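Local coordinates for sugar kinase (Agrobacterium tumefaciens, PDB 2RBC), which probably transfers a phosphate group from ATP to a sugar, as a putative ribokinase of the pfkB carbohydrate kinase family, at residues A[66-80]-A[272-284]. Residues are numbered along the deposited sequence; the frame is centred on the assembly and turned at random.
With SO4 (sulfate ion), chain D.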
ATOM      1  N   GLU A  66      -9.465   7.531  -4.313  1.00 22.05           N
ATOM      2  CA  GLU A  66     -10.884   7.426  -4.147  1.00 22.00           C
ATOM      3  C   GLU A  66     -11.239   7.756  -2.698  1.00 21.70           C
ATOM      4  O   GLU A  66     -10.606   8.594  -2.101  1.00 22.71           O
ATOM      5  CB  GLU A  66     -11.362   6.044  -4.681  1.00 22.33           C
ATOM      6  CG  GLU A  66     -10.773   4.822  -3.987  1.00 20.84           C
ATOM      7  CD  GLU A  66     -11.170   3.533  -4.653  1.00 22.70           C
ATOM      8  OE1 GLU A  66     -11.830   3.580  -5.723  1.00 25.52           O
ATOM      9  OE2 GLU A  66     -10.875   2.457  -4.097  1.00 22.13           O
ATOM     10  N   GLY A  67     -12.269   7.153  -2.121  1.00 22.23           N
ATOM     11  CA  GLY A  67     -12.844   7.668  -0.870  1.00 22.58           C
ATOM     12  C   GLY A  67     -14.262   8.115  -1.168  1.00 23.36           C
ATOM     13  O   GLY A  67     -14.606   8.321  -2.309  1.00 23.34           O
HETATM   14  N   MSE A  68     -15.114   8.205  -0.153  1.00 23.72           N
HETATM   15  CA  MSE A  68     -16.521   8.460  -0.390  1.00 26.06           C
HETATM   16  C   MSE A  68     -16.769   9.703  -1.233  1.00 24.49           C
HETATM   17  O   MSE A  68     -17.357   9.603  -2.288  1.00 24.91           O
HETATM   18  CB  MSE A  68     -17.269   8.550   0.925  1.00 26.05           C
HETATM   19  CG  MSE A  68     -17.231   7.235   1.687  1.00 28.19           C
HETATM   20 SE   MSE A  68     -17.977   7.451   3.483  0.80 40.37          SE
HETATM   21  CE  MSE A  68     -16.588   8.552   4.333  1.00 31.35           C
ATOM     22  N   ALA A  69     -16.325  10.871  -0.776  1.00 23.57           N
ATOM     23  CA  ALA A  69     -16.566  12.097  -1.565  1.00 22.99           C
ATOM     24  C   ALA A  69     -15.897  12.086  -2.939  1.00 21.92           C
ATOM     25  O   ALA A  69     -16.426  12.635  -3.921  1.00 21.18           O
ATOM     26  CB  ALA A  69     -16.147  13.358  -0.813  1.00 22.36           C
ATOM     27  N   SER A  70     -14.708  11.512  -3.005  1.00 22.02           N
ATOM     28  CA  SER A  70     -13.901  11.570  -4.230  1.00 20.94           C
ATOM     29  C   SER A  70     -14.567  10.725  -5.332  1.00 21.73           C
ATOM     30  O   SER A  70     -14.603  11.108  -6.492  1.00 20.96           O
ATOM     31  CB  SER A  70     -12.490  11.041  -3.954  1.00 21.73           C
ATOM     32  OG  SER A  70     -11.803  11.957  -3.142  1.00 20.44           O
ATOM     33  N   SER A  71     -15.053   9.560  -4.935  1.00 20.70           N
ATOM     34  CA  SER A  71     -15.715   8.653  -5.844  1.00 20.83           C
ATOM     35  C   SER A  71     -17.087   9.210  -6.298  1.00 21.22           C
ATOM     36  O   SER A  71     -17.504   9.015  -7.431  1.00 22.37           O
ATOM     37  CB  SER A  71     -15.903   7.301  -5.133  1.00 21.09           C
ATOM     38  OG  SER A  71     -14.653   6.624  -4.952  1.00 19.62           O
ATOM     39  N   ALA A  72     -17.800   9.845  -5.376  1.00 21.24           N
ATOM     40  CA  ALA A  72     -19.045  10.543  -5.671  1.00 20.42           C
ATOM     41  C   ALA A  72     -18.756  11.635  -6.700  1.00 20.21           C
ATOM     42  O   ALA A  72     -19.489  11.775  -7.679  1.00 20.69           O
ATOM     43  CB  ALA A  72     -19.674  11.172  -4.366  1.00 19.83           C
ATOM     44  N   ALA A  73     -17.691  12.403  -6.480  1.00 19.62           N
ATOM     45  CA  ALA A  73     -17.273  13.406  -7.442  1.00 19.99           C
ATOM     46  C   ALA A  73     -16.983  12.811  -8.833  1.00 20.73           C
ATOM     47  O   ALA A  73     -17.373  13.367  -9.834  1.00 21.23           O
ATOM     48  CB  ALA A  73     -16.064  14.247  -6.914  1.00 19.86           C
ATOM     49  N   TYR A  74     -16.219  11.713  -8.870  1.00 21.57           N
ATOM     50  CA  TYR A  74     -15.965  11.014 -10.098  1.00 21.19           C
ATOM     51  C   TYR A  74     -17.263  10.592 -10.793  1.00 20.02           C
ATOM     52  O   TYR A  74     -17.412  10.764 -11.991  1.00 21.55           O
ATOM     53  CB  TYR A  74     -15.061   9.825  -9.833  1.00 21.72           C
ATOM     54  CG  TYR A  74     -14.676   9.066 -11.073  1.00 21.55           C
ATOM     55  CD1 TYR A  74     -13.969   9.683 -12.091  1.00 20.46           C
ATOM     56  CD2 TYR A  74     -15.023   7.746 -11.227  1.00 22.41           C
ATOM     57  CE1 TYR A  74     -13.626   9.009 -13.239  1.00 23.26           C
ATOM     58  CE2 TYR A  74     -14.648   7.037 -12.367  1.00 21.73           C
ATOM     59  CZ  TYR A  74     -13.966   7.682 -13.377  1.00 20.71           C
ATOM     60  OH  TYR A  74     -13.590   6.981 -14.510  1.00 20.88           O
ATOM     61  N   ALA A  75     -18.212  10.076 -10.040  1.00 21.31           N
ATOM     62  CA  ALA A  75     -19.525   9.706 -10.587  1.00 20.14           C
ATOM     63  C   ALA A  75     -20.272  10.902 -11.174  1.00 21.54           C
ATOM     64  O   ALA A  75     -20.880  10.795 -12.236  1.00 20.54           O
ATOM     65  CB  ALA A  75     -20.367   9.006  -9.518  1.00 21.56           C
ATOM     66  N   VAL A  76     -20.227  12.049 -10.500  1.00 21.62           N
ATOM     67  CA  VAL A  76     -20.833  13.258 -11.054  1.00 20.45           C
ATOM     68  C   VAL A  76     -20.273  13.554 -12.445  1.00 20.67           C
ATOM     69  O   VAL A  76     -21.036  13.815 -13.376  1.00 20.82           O
ATOM     70  CB  VAL A  76     -20.669  14.497 -10.115  1.00 20.14           C
ATOM     71  CG1 VAL A  76     -21.085  15.803 -10.875  1.00 21.21           C
ATOM     72  CG2 VAL A  76     -21.512  14.306  -8.843  1.00 18.76           C
ATOM     73  N   HIS A  77     -18.946  13.541 -12.568  1.00 20.44           N
ATOM     74  CA  HIS A  77     -18.272  13.741 -13.835  1.00 20.24           C
ATOM     75  C   HIS A  77     -18.695  12.714 -14.896  1.00 19.94           C
ATOM     76  O   HIS A  77     -19.095  13.072 -16.010  1.00 21.21           O
ATOM     77  CB  HIS A  77     -16.759  13.657 -13.628  1.00 20.13           C
ATOM     78  CG  HIS A  77     -15.996  13.483 -14.891  1.00 20.91           C
ATOM     79  ND1 HIS A  77     -15.884  14.484 -15.835  1.00 23.23           N
ATOM     80  CD2 HIS A  77     -15.296  12.431 -15.364  1.00 20.83           C
ATOM     81  CE1 HIS A  77     -15.144  14.040 -16.836  1.00 24.29           C
ATOM     82  NE2 HIS A  77     -14.788  12.793 -16.576  1.00 23.76           N
ATOM     83  N   ARG A  78     -18.639  11.445 -14.528  1.00 19.96           N
ATOM     84  CA  ARG A  78     -18.945  10.371 -15.463  1.00 19.81           C
ATOM     85  C   ARG A  78     -20.384  10.463 -15.961  1.00 19.94           C
ATOM     86  O   ARG A  78     -20.664  10.107 -17.107  1.00 19.36           O
ATOM     87  CB  ARG A  78     -18.743   9.021 -14.817  1.00 19.00           C
ATOM     88  CG  ARG A  78     -17.279   8.690 -14.510  1.00 19.56           C
ATOM     89  CD  ARG A  78     -16.519   8.396 -15.782  1.00 21.21           C
ATOM     90  NE  ARG A  78     -16.882   7.077 -16.295  1.00 22.06           N
ATOM     91  CZ  ARG A  78     -16.490   6.580 -17.456  1.00 22.71           C
ATOM     92  NH1 ARG A  78     -15.761   7.298 -18.283  1.00 21.82           N
ATOM     93  NH2 ARG A  78     -16.882   5.365 -17.822  1.00 24.51           N
HETATM   94  N   MSE A  79     -21.261  10.955 -15.088  1.00 20.28           N
HETATM   95  CA  MSE A  79     -22.689  11.070 -15.379  1.00 21.26           C
HETATM   96  C   MSE A  79     -23.090  12.385 -16.051  1.00 21.63           C
HETATM   97  O   MSE A  79     -24.273  12.663 -16.216  1.00 19.47           O
HETATM   98  CB  MSE A  79     -23.474  10.889 -14.106  1.00 21.97           C
HETATM   99  CG  MSE A  79     -23.326   9.521 -13.469  1.00 21.21           C
HETATM  100 SE   MSE A  79     -23.936   8.027 -14.607  0.80 30.91          SE
HETATM  101  CE  MSE A  79     -25.854   8.112 -14.208  1.00 19.95           C
ATOM    102  N   GLY A  80     -22.102  13.177 -16.439  1.00 22.41           N
ATOM    103  CA  GLY A  80     -22.328  14.326 -17.308  1.00 23.39           C
ATOM    104  C   GLY A  80     -22.381  15.656 -16.580  1.00 24.40           C
ATOM    105  O   GLY A  80     -22.746  16.664 -17.171  1.00 24.25           O
ATOM    106  N   LEU A 272     -16.993  -2.308  -4.017  1.00 22.70           N
ATOM    107  CA  LEU A 272     -16.296  -1.141  -3.457  1.00 21.74           C
ATOM    108  C   LEU A 272     -16.709   0.112  -4.220  1.00 21.71           C
ATOM    109  O   LEU A 272     -16.679   0.115  -5.439  1.00 20.42           O
ATOM    110  CB  LEU A 272     -14.776  -1.384  -3.529  1.00 21.85           C
ATOM    111  CG  LEU A 272     -13.848  -0.364  -2.892  1.00 23.38           C
ATOM    112  CD1 LEU A 272     -14.153  -0.157  -1.413  1.00 28.15           C
ATOM    113  CD2 LEU A 272     -12.386  -0.819  -3.104  1.00 22.69           C
ATOM    114  N   ALA A 273     -17.132   1.158  -3.501  1.00 21.82           N
ATOM    115  CA  ALA A 273     -17.536   2.463  -4.105  1.00 21.92           C
ATOM    116  C   ALA A 273     -18.948   2.514  -4.707  1.00 22.15           C
ATOM    117  O   ALA A 273     -19.329   3.524  -5.285  1.00 23.72           O
ATOM    118  CB  ALA A 273     -16.482   2.947  -5.149  1.00 21.94           C
ATOM    119  N   ALA A 274     -19.705   1.425  -4.611  1.00 22.18           N
ATOM    120  CA  ALA A 274     -21.035   1.325  -5.226  1.00 21.74           C
ATOM    121  C   ALA A 274     -21.932   2.439  -4.687  1.00 21.66           C
ATOM    122  O   ALA A 274     -22.536   3.190  -5.441  1.00 21.31           O
ATOM    123  CB  ALA A 274     -21.651  -0.063  -4.972  1.00 20.41           C
ATOM    124  N   GLY A 275     -21.947   2.571  -3.367  1.00 22.95           N
ATOM    125  CA  GLY A 275     -22.725   3.623  -2.663  1.00 22.80           C
ATOM    126  C   GLY A 275     -22.306   5.014  -3.067  1.00 22.55           C
ATOM    127  O   GLY A 275     -23.130   5.892  -3.253  1.00 21.29           O
ATOM    128  N   ASP A 276     -21.012   5.211  -3.259  1.00 22.98           N
ATOM    129  CA  ASP A 276     -20.492   6.492  -3.745  1.00 22.81           C
ATOM    130  C   ASP A 276     -20.958   6.852  -5.155  1.00 22.94           C
ATOM    131  O   ASP A 276     -21.299   8.007  -5.457  1.00 21.48           O
ATOM    132  CB  ASP A 276     -18.968   6.491  -3.726  1.00 23.77           C
ATOM    133  CG  ASP A 276     -18.400   6.139  -2.357  1.00 25.02           C
ATOM    134  OD1 ASP A 276     -19.033   6.541  -1.360  1.00 29.50           O
ATOM    135  OD2 ASP A 276     -17.334   5.483  -2.283  1.00 29.43           O
ATOM    136  N   ILE A 277     -20.964   5.869  -6.032  1.00 21.65           N
ATOM    137  CA  ILE A 277     -21.479   6.107  -7.367  1.00 21.62           C
ATOM    138  C   ILE A 277     -22.960   6.464  -7.263  1.00 21.95           C
ATOM    139  O   ILE A 277     -23.437   7.354  -7.981  1.00 21.14           O
ATOM    140  CB  ILE A 277     -21.217   4.897  -8.305  1.00 21.37           C
ATOM    141  CG1 ILE A 277     -19.810   4.949  -8.927  1.00 21.24           C
ATOM    142  CG2 ILE A 277     -22.259   4.849  -9.454  1.00 19.56           C
ATOM    143  CD1 ILE A 277     -18.595   5.291  -7.991  1.00 21.87           C
ATOM    144  N   PHE A 278     -23.696   5.753  -6.405  1.00 22.02           N
ATOM    145  CA  PHE A 278     -25.102   6.060  -6.136  1.00 22.38           C
ATOM    146  C   PHE A 278     -25.262   7.509  -5.697  1.00 22.81           C
ATOM    147  O   PHE A 278     -26.054   8.225  -6.263  1.00 24.09           O
ATOM    148  CB  PHE A 278     -25.722   5.108  -5.072  1.00 21.99           C
ATOM    149  CG  PHE A 278     -27.237   5.261  -4.867  1.00 22.17           C
ATOM    150  CD1 PHE A 278     -27.766   6.362  -4.193  1.00 24.47           C
ATOM    151  CD2 PHE A 278     -28.130   4.275  -5.330  1.00 25.50           C
ATOM    152  CE1 PHE A 278     -29.140   6.507  -4.031  1.00 21.87           C
ATOM    153  CE2 PHE A 278     -29.524   4.400  -5.160  1.00 23.71           C
ATOM    154  CZ  PHE A 278     -30.028   5.512  -4.518  1.00 23.10           C
ATOM    155  N   HIS A 279     -24.500   7.924  -4.689  1.00 22.34           N
ATOM    156  CA  HIS A 279     -24.658   9.269  -4.110  1.00 22.31           C
ATOM    157  C   HIS A 279     -24.344  10.401  -5.077  1.00 21.04           C
ATOM    158  O   HIS A 279     -25.059  11.411  -5.134  1.00 20.85           O
ATOM    159  CB  HIS A 279     -23.778   9.401  -2.861  1.00 22.57           C
ATOM    160  CG  HIS A 279     -24.135   8.420  -1.798  1.00 23.94           C
ATOM    161  ND1 HIS A 279     -23.188   7.775  -1.039  1.00 29.22           N
ATOM    162  CD2 HIS A 279     -25.334   7.927  -1.407  1.00 28.70           C
ATOM    163  CE1 HIS A 279     -23.793   6.912  -0.227  1.00 30.65           C
ATOM    164  NE2 HIS A 279     -25.094   6.992  -0.424  1.00 30.08           N
ATOM    165  N   GLY A 280     -23.270  10.240  -5.828  1.00 20.48           N
ATOM    166  CA  GLY A 280     -22.872  11.235  -6.800  1.00 20.11           C
ATOM    167  C   GLY A 280     -23.929  11.358  -7.891  1.00 21.18           C
ATOM    168  O   GLY A 280     -24.248  12.461  -8.293  1.00 20.84           O
ATOM    169  N   THR A 281     -24.449  10.231  -8.384  1.00 20.36           N
ATOM    170  CA  THR A 281     -25.503  10.250  -9.409  1.00 20.97           C
ATOM    171  C   THR A 281     -26.737  10.944  -8.858  1.00 20.03           C
ATOM    172  O   THR A 281     -27.380  11.755  -9.534  1.00 20.57           O
ATOM    173  CB  THR A 281     -25.848   8.783  -9.865  1.00 20.66           C
ATOM    174  OG1 THR A 281     -24.671   8.158 -10.420  1.00 22.76           O
ATOM    175  CG2 THR A 281     -26.939   8.774 -10.917  1.00 19.66           C
ATOM    176  N   PHE A 282     -27.058  10.642  -7.605  1.00 21.31           N
ATOM    177  CA  PHE A 282     -28.241  11.164  -6.974  1.00 21.85           C
ATOM    178  C   PHE A 282     -28.124  12.659  -6.783  1.00 21.98           C
ATOM    179  O   PHE A 282     -29.055  13.392  -7.014  1.00 21.98           O
ATOM    180  CB  PHE A 282     -28.490  10.457  -5.638  1.00 22.41           C
ATOM    181  CG  PHE A 282     -29.772  10.878  -4.994  1.00 22.56           C
ATOM    182  CD1 PHE A 282     -30.965  10.281  -5.363  1.00 21.96           C
ATOM    183  CD2 PHE A 282     -29.786  11.894  -4.046  1.00 23.22           C
ATOM    184  CE1 PHE A 282     -32.165  10.693  -4.814  1.00 23.97           C
ATOM    185  CE2 PHE A 282     -30.996  12.303  -3.474  1.00 25.14           C
ATOM    186  CZ  PHE A 282     -32.183  11.700  -3.868  1.00 23.19           C
ATOM    187  N   ALA A 283     -26.959  13.105  -6.339  1.00 21.27           N
ATOM    188  CA  ALA A 283     -26.671  14.503  -6.185  1.00 20.74           C
ATOM    189  C   ALA A 283     -26.759  15.276  -7.500  1.00 21.06           C
ATOM    190  O   ALA A 283     -27.374  16.344  -7.558  1.00 21.19           O
ATOM    191  CB  ALA A 283     -25.317  14.687  -5.548  1.00 19.33           C
ATOM    192  N   LEU A 284     -26.180  14.725  -8.559  1.00 20.69           N
ATOM    193  CA  LEU A 284     -26.380  15.281  -9.873  1.00 21.19           C
ATOM    194  C   LEU A 284     -27.854  15.275 -10.295  1.00 21.04           C
ATOM    195  O   LEU A 284     -28.317  16.283 -10.795  1.00 20.89           O
ATOM    196  CB  LEU A 284     -25.481  14.603 -10.920  1.00 21.59           C
ATOM    197  CG  LEU A 284     -25.588  15.080 -12.387  1.00 21.16           C
ATOM    198  CD1 LEU A 284     -25.172  16.530 -12.496  1.00 20.28           C
ATOM    199  CD2 LEU A 284     -24.740  14.178 -13.283  1.00 19.63           C
TER
HETATM  200  S   SO4 D 324     -14.822   5.496 -21.140  1.00 87.28           S
HETATM  201  O1  SO4 D 324     -15.636   4.629 -20.285  1.00 87.39           O
HETATM  202  O2  SO4 D 324     -13.723   6.081 -20.370  1.00 87.87           O
HETATM  203  O3  SO4 D 324     -14.177   4.686 -22.174  1.00 88.04           O
HETATM  204  O4  SO4 D 324     -15.693   6.518 -21.739  1.00 86.48           O
HETATM  205  O   HOH W   1     -14.311   4.869  -2.560  1.00 35.90           O
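The loop and first helical turn that hold the DTLAAGD sequence, ending at Asp276, fit the second pfkB signature, and the helix they lead into, 274-284, packs across helix 68-78 at a point where Gly280 lets the two backbones meet. Ala72 CA is 4.0 Å from Gly280 CA, and the axes approach to 7.2 Å at a crossing angle of -52°. Two CA-H...O contacts link the helices here: Ala72 CA points at Asp276 O, and Gly280 CA at Ala72 O (3.5 Å). Gly280, with no side chain, lets the Ala72 carbonyl and Ala75 CB lie directly against its backbone. Ala75 CB itself sits over the backbone of Ile277, 3.8 Å from Ile277 CA, while Val76 CG2, beside its own backbone N, reaches Gly280 O at 3.3 Å.

Asp276 occupies the place of the aspartate that acts as catalytic base in ribokinase-like kinases, consistent with the same role here. Its carboxylate lies at the N-terminal end of helix 68-78, OD1 3.3 Å from Met68 CA, and its CB rests against the CB of Ser71. A water donates to Asp276 OD2, accepts from Gly67 N and is also hydrogen-bonded to Ser71 OG, tying the carboxylate to the glycine at the N-cap position of helix 68-78. Beside this end, Leu272 CD2 touches Glu66 OE2; the other carboxylate oxygen, OE1, takes a hydrogen bond from Arg313 N.

At the far end the selenomethionine Met79 folds back, bent at chi2 and chi3 (-61° and -83°), which lays its CE against Thr281 CG2 at 3.5 Å. Thr281 OG1 donates to Ile277 O (2.8 Å), on the opposite face of that carbonyl's plane from Thr281 N. Leu284 CD2 packs on Met79 CB where a Schellman motif, with Gly80 at C-prime, closes helix 68-78.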